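Local coordinates for CaaX farnesyltransferase alpha subunit Ram2 (Aspergillus fumigatus, PDB 4L9P) that forms, with the beta subunit Ram1, the heterodimeric protein farnesyltransferase that attaches a farnesyl group to the cysteine of CaaX proteins, at the interface of chains A and B. Sequence-based numbering; all coordinates share one arbitrary frame. Chains: chain A, CaaX farnesyltransferase alpha subunit Ram2; chain B, CaaX farnesyltransferase beta subunit Ram1.

The interface of chains A and B. Residues chain A 197, 200-201, 204, 263-264; chain B 298-299.
B:Tyr298, on a loop of the beta subunit, pushes its ring between two helices, 197-208 and 259-272, of the alpha subunit, a member of the prenyltransferase alpha subunit family, at the heterodimer interface of farnesyltransferase. This tyrosine hides 113 Å² of its surface. The CB of B:Tyr298 sits over one face of the A:Tyr204 ring, 3.8 Å from its centroid in a CH-pi contact, and the two side chains run past each other in opposite directions, bringing CD1 of B:Tyr298 to 3.5 Å from A:Tyr204 CG. On the other helix, the CD2/CE2 edge of the ring points at the backbone of A:Ser263 and A:Tyr264, with CE2 of B:Tyr298 3.6 Å from A:Tyr264 CA. A long aromatic suits this cleft because its carbons meet both helices while its phenol oxygen still finds water at the far end.

Hydrogen bonding across the interface joins A:Asn197 to B:Glu299. A chi1 of -165° swings the amide of A:Asn197 away from its backbone N, and ND2 reaches B:Glu299 OE2 at 2.9 Å; the acceptor lies nearly in the amide plane, yet the N-H meets the carboxylate from above its plane.

Three waters add indirect links. One bridges the phenol OH of B:Tyr298 and A:Asn197 OD1; asparagine suits this place because its amide both donates and accepts. The carboxylate offers two acceptors, probably steadying any negative charge: a water joins B:Glu299 OE2 to A:Asn201 OD1, and another joins B:Glu299 OE1 to OG, the compact hydroxyl of A:Ser263.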
# COMPACT_ATOMS: atom_id res chain seq x y z
N ASN A 197 -15.96 1.52 -6.52
CA ASN A 197 -14.96 0.89 -7.34
C ASN A 197 -14.66 -0.51 -6.91
O ASN A 197 -14.24 -1.32 -7.76
CB ASN A 197 -13.64 1.71 -7.31
CG ASN A 197 -12.73 1.31 -8.42
OD1 ASN A 197 -13.03 1.58 -9.62
ND2 ASN A 197 -11.58 0.68 -8.07
N TRP A 200 -16.98 -2.68 -8.87
CA TRP A 200 -16.53 -2.78 -10.26
C TRP A 200 -15.35 -3.74 -10.38
O TRP A 200 -15.30 -4.52 -11.33
CB TRP A 200 -16.13 -1.40 -10.81
CG TRP A 200 -17.31 -0.55 -11.13
CD1 TRP A 200 -17.82 0.47 -10.35
CD2 TRP A 200 -18.13 -0.63 -12.31
NE1 TRP A 200 -18.91 1.04 -11.00
CE2 TRP A 200 -19.13 0.37 -12.19
CE3 TRP A 200 -18.13 -1.47 -13.44
CZ2 TRP A 200 -20.13 0.57 -13.17
CZ3 TRP A 200 -19.13 -1.26 -14.43
CH2 TRP A 200 -20.08 -0.23 -14.29
N ASN A 201 -14.40 -3.69 -9.43
CA ASN A 201 -13.25 -4.57 -9.49
C ASN A 201 -13.67 -6.04 -9.39
O ASN A 201 -13.12 -6.90 -10.08
CB ASN A 201 -12.23 -4.13 -8.40
CG ASN A 201 -11.02 -5.04 -8.41
OD1 ASN A 201 -10.16 -4.92 -9.30
ND2 ASN A 201 -10.99 -6.05 -7.52
N TYR A 204 -15.14 -7.22 -12.62
CA TYR A 204 -14.14 -7.61 -13.61
C TYR A 204 -13.65 -9.07 -13.33
O TYR A 204 -13.51 -9.89 -14.25
CB TYR A 204 -12.94 -6.64 -13.60
CG TYR A 204 -11.95 -7.04 -14.68
CD1 TYR A 204 -10.93 -7.99 -14.44
CD2 TYR A 204 -12.00 -6.43 -15.95
CE1 TYR A 204 -10.03 -8.37 -15.45
CE2 TYR A 204 -11.10 -6.78 -16.96
CZ TYR A 204 -10.13 -7.78 -16.70
OH TYR A 204 -9.25 -8.17 -17.70
N SER A 263 -13.01 3.10 -16.48
CA SER A 263 -11.84 2.23 -16.31
C SER A 263 -12.25 0.77 -16.57
O SER A 263 -11.49 0.02 -17.17
CB SER A 263 -11.27 2.38 -14.92
OG SER A 263 -10.84 3.74 -14.72
N TYR A 264 -13.42 0.37 -16.11
CA TYR A 264 -13.87 -1.01 -16.35
C TYR A 264 -13.99 -1.24 -17.86
O TYR A 264 -13.49 -2.25 -18.40
CB TYR A 264 -15.22 -1.20 -15.65
CG TYR A 264 -15.78 -2.57 -15.81
CD1 TYR A 264 -15.29 -3.62 -15.02
CD2 TYR A 264 -16.78 -2.84 -16.75
CE1 TYR A 264 -15.80 -4.90 -15.17
CE2 TYR A 264 -17.32 -4.14 -16.93
CZ TYR A 264 -16.81 -5.15 -16.13
OH TYR A 264 -17.28 -6.45 -16.27
N TYR B 298 -6.79 -4.53 -13.99
CA TYR B 298 -7.27 -3.89 -15.24
C TYR B 298 -7.20 -2.34 -15.14
O TYR B 298 -7.26 -1.68 -16.20
CB TYR B 298 -8.71 -4.34 -15.61
CG TYR B 298 -9.73 -3.79 -14.60
CD1 TYR B 298 -9.98 -4.46 -13.36
CD2 TYR B 298 -10.42 -2.56 -14.87
CE1 TYR B 298 -10.84 -3.91 -12.45
CE2 TYR B 298 -11.32 -2.03 -13.96
CZ TYR B 298 -11.49 -2.69 -12.74
OH TYR B 298 -12.38 -2.18 -11.80
N GLU B 299 -7.21 -1.78 -13.91
CA GLU B 299 -7.14 -0.34 -13.80
C GLU B 299 -5.73 0.20 -14.05
O GLU B 299 -5.59 1.41 -14.30
CB GLU B 299 -7.49 0.12 -12.38
CG GLU B 299 -8.93 -0.11 -12.00
CD GLU B 299 -9.18 0.66 -10.69
OE1 GLU B 299 -9.31 1.90 -10.75
OE2 GLU B 299 -9.25 0.03 -9.60
O HOH W 1 -8.49 -2.54 -9.50
O HOH W 2 -13.01 0.42 -12.16
O HOH W 3 -8.87 3.53 -12.87